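Transcription regulator (Haloarcula marismortui ATCC 43049, PDB 3CRJ) probably binds DNA at cis-regulatory sites as a TetR-family transcription factor and represses the genes they control. Local coordinates at residues Gln21-Ala26 against Ala63-Tyr68. Numbering follows the deposited sequence.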
loop_
_atom_site.group_PDB
_atom_site.type_symbol
_atom_site.label_atom_id
_atom_site.label_comp_id
_atom_site.label_asym_id
_atom_site.label_seq_id
_atom_site.Cartn_x
_atom_site.Cartn_y
_atom_site.Cartn_z
ATOM N N GLN A 21 6.207 1.706 -24.304
ATOM C CA GLN A 21 7.006 2.878 -23.949
ATOM C C GLN A 21 6.195 4.177 -23.915
ATOM O O GLN A 21 6.274 4.932 -22.956
ATOM C CB GLN A 21 8.220 2.981 -24.859
ATOM C CG GLN A 21 9.291 1.996 -24.488
ATOM C CD GLN A 21 10.141 1.593 -25.662
ATOM O OE1 GLN A 21 10.214 0.418 -26.001
ATOM N NE2 GLN A 21 10.788 2.563 -26.297
ATOM N N ALA A 22 5.398 4.418 -24.944
ATOM C CA ALA A 22 4.505 5.569 -24.962
ATOM C C ALA A 22 3.661 5.556 -23.700
ATOM O O ALA A 22 3.532 6.586 -23.024
ATOM C CB ALA A 22 3.613 5.541 -26.178
ATOM N N THR A 23 3.106 4.383 -23.380
ATOM C CA THR A 23 2.268 4.198 -22.197
ATOM C C THR A 23 2.998 4.638 -20.939
ATOM O O THR A 23 2.529 5.544 -20.230
ATOM C CB THR A 23 1.818 2.758 -22.075
ATOM O OG1 THR A 23 1.427 2.308 -23.366
ATOM C CG2 THR A 23 0.630 2.647 -21.132
ATOM N N TYR A 24 4.154 4.033 -20.689
ATOM C CA TYR A 24 4.994 4.480 -19.610
ATOM C C TYR A 24 5.048 6.007 -19.585
ATOM O O TYR A 24 4.725 6.603 -18.560
ATOM C CB TYR A 24 6.392 3.906 -19.730
ATOM C CG TYR A 24 7.349 4.482 -18.728
ATOM C CD1 TYR A 24 7.636 3.813 -17.547
ATOM C CD2 TYR A 24 7.986 5.695 -18.969
ATOM C CE1 TYR A 24 8.540 4.348 -16.611
ATOM C CE2 TYR A 24 8.887 6.248 -18.047
ATOM C CZ TYR A 24 9.153 5.575 -16.872
ATOM O OH TYR A 24 10.034 6.124 -15.971
ATOM N N ARG A 25 5.426 6.638 -20.706
ATOM C CA ARG A 25 5.636 8.095 -20.730
ATOM C C ARG A 25 4.365 8.857 -20.411
ATOM O O ARG A 25 4.405 9.870 -19.717
ATOM C CB ARG A 25 6.222 8.579 -22.056
ATOM C CG ARG A 25 7.719 8.316 -22.225
ATOM C CD ARG A 25 8.275 9.106 -23.397
ATOM N NE ARG A 25 7.665 8.760 -24.690
ATOM C CZ ARG A 25 7.944 7.665 -25.399
ATOM N NH1 ARG A 25 8.835 6.780 -24.964
ATOM N NH2 ARG A 25 7.332 7.448 -26.553
ATOM N N ALA A 26 3.240 8.344 -20.880
ATOM C CA ALA A 26 1.971 9.041 -20.782
ATOM C C ALA A 26 1.409 8.918 -19.360
ATOM O O ALA A 26 0.941 9.924 -18.766
ATOM C CB ALA A 26 1.003 8.489 -21.800
ATOM N N ALA A 63 -3.568 -3.592 -18.849
ATOM C CA ALA A 63 -3.312 -4.947 -18.393
ATOM C C ALA A 63 -2.013 -5.387 -19.046
ATOM O O ALA A 63 -1.106 -5.878 -18.366
ATOM C CB ALA A 63 -4.447 -5.881 -18.749
ATOM N N ALA A 64 -1.919 -5.160 -20.358
ATOM C CA ALA A 64 -0.682 -5.403 -21.118
ATOM C C ALA A 64 0.526 -4.673 -20.497
ATOM O O ALA A 64 1.594 -5.271 -20.340
ATOM C CB ALA A 64 -0.866 -5.015 -22.569
ATOM N N PHE A 65 0.333 -3.405 -20.110
ATOM C CA PHE A 65 1.396 -2.599 -19.518
ATOM C C PHE A 65 1.863 -3.172 -18.185
ATOM O O PHE A 65 3.056 -3.140 -17.876
ATOM C CB PHE A 65 0.984 -1.130 -19.361
ATOM C CG PHE A 65 2.096 -0.239 -18.853
ATOM C CD1 PHE A 65 3.141 0.152 -19.697
ATOM C CD2 PHE A 65 2.115 0.195 -17.532
ATOM C CE1 PHE A 65 4.180 0.965 -19.225
ATOM C CE2 PHE A 65 3.159 1.013 -17.050
ATOM C CZ PHE A 65 4.190 1.391 -17.902
ATOM N N LEU A 66 0.941 -3.700 -17.388
ATOM C CA LEU A 66 1.374 -4.429 -16.212
ATOM C C LEU A 66 2.248 -5.635 -16.612
ATOM O O LEU A 66 3.378 -5.780 -16.116
ATOM C CB LEU A 66 0.189 -4.806 -15.328
ATOM C CG LEU A 66 -0.421 -3.577 -14.621
ATOM C CD1 LEU A 66 -1.710 -3.920 -13.890
ATOM C CD2 LEU A 66 0.554 -2.934 -13.680
ATOM N N ASP A 67 1.761 -6.450 -17.553
ATOM C CA ASP A 67 2.514 -7.624 -18.035
ATOM C C ASP A 67 3.903 -7.229 -18.486
ATOM O O ASP A 67 4.885 -7.940 -18.227
ATOM C CB ASP A 67 1.789 -8.316 -19.185
ATOM C CG ASP A 67 0.450 -8.888 -18.769
ATOM O OD1 ASP A 67 -0.400 -9.064 -19.666
ATOM O OD2 ASP A 67 0.246 -9.156 -17.549
ATOM N N TYR A 68 3.958 -6.072 -19.142
ATOM C CA TYR A 68 5.202 -5.475 -19.583
ATOM C C TYR A 68 6.128 -5.155 -18.414
ATOM O O TYR A 68 7.290 -5.512 -18.458
ATOM C CB TYR A 68 4.901 -4.250 -20.445
ATOM C CG TYR A 68 6.058 -3.352 -20.747
ATOM C CD1 TYR A 68 6.915 -3.620 -21.807
ATOM C CD2 TYR A 68 6.270 -2.192 -19.997
ATOM C CE1 TYR A 68 7.983 -2.752 -22.103
ATOM C CE2 TYR A 68 7.326 -1.331 -20.262
ATOM C CZ TYR A 68 8.186 -1.606 -21.316
ATOM O OH TYR A 68 9.234 -0.741 -21.588
#
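Phe65 reaches from helix 58-78 to the backbone of helix 12-30, its ring end lying against Thr23 and Tyr24. A trans first torsion (chi1 -175°) turns the ring toward helix 12-30, and CE1 ends 3.4 Å from Tyr24 N while CZ lies 3.6 Å from Tyr24 CA. Thr23 runs alongside in the opposite sense: its CB is 3.8 Å from Phe65 CD1, and its methyl CG2 sits over the ring in an off-centre CH-pi contact, 4.3 Å from the centroid of Phe65. The threonine rotamer divides the two branches, CG2 turned to the phenyl ring and OG1 set beside its own backbone N, where it hydrogen-bonds to Ile19 O one turn earlier. Tyr24 contributes mainly its CB, 3.7 Å from Phe65 CE1; its ring takes Phe65 CZ near its plane, at the edge, while the phenol end leads away from helix 58-78. The two helix segments cross almost at right angles (99°), 10.6 Å apart at their axes. They join the first helix of the TetR-type DNA-binding domain, the domain whose predicted helix-turn-helix spans residues 36-55, to the long helix that leads into the C-terminal domain. Met20 and Leu27 of helix 12-30 also touch Phe65, and Ile40 of helix 37-44 packs on Thr23. An alanine at Phe65 is likely to open a gap between the helices, depriving the Thr23 methyl and the Tyr24 CB of the phenyl ring they pack on. One turn further along helix 58-78, Tyr68 meets the Gln21 methylene; its OH is 4.0 Å from Gln21 CG, a loose van der Waals contact, and makes a weak hydrogen bond with Arg72 NE.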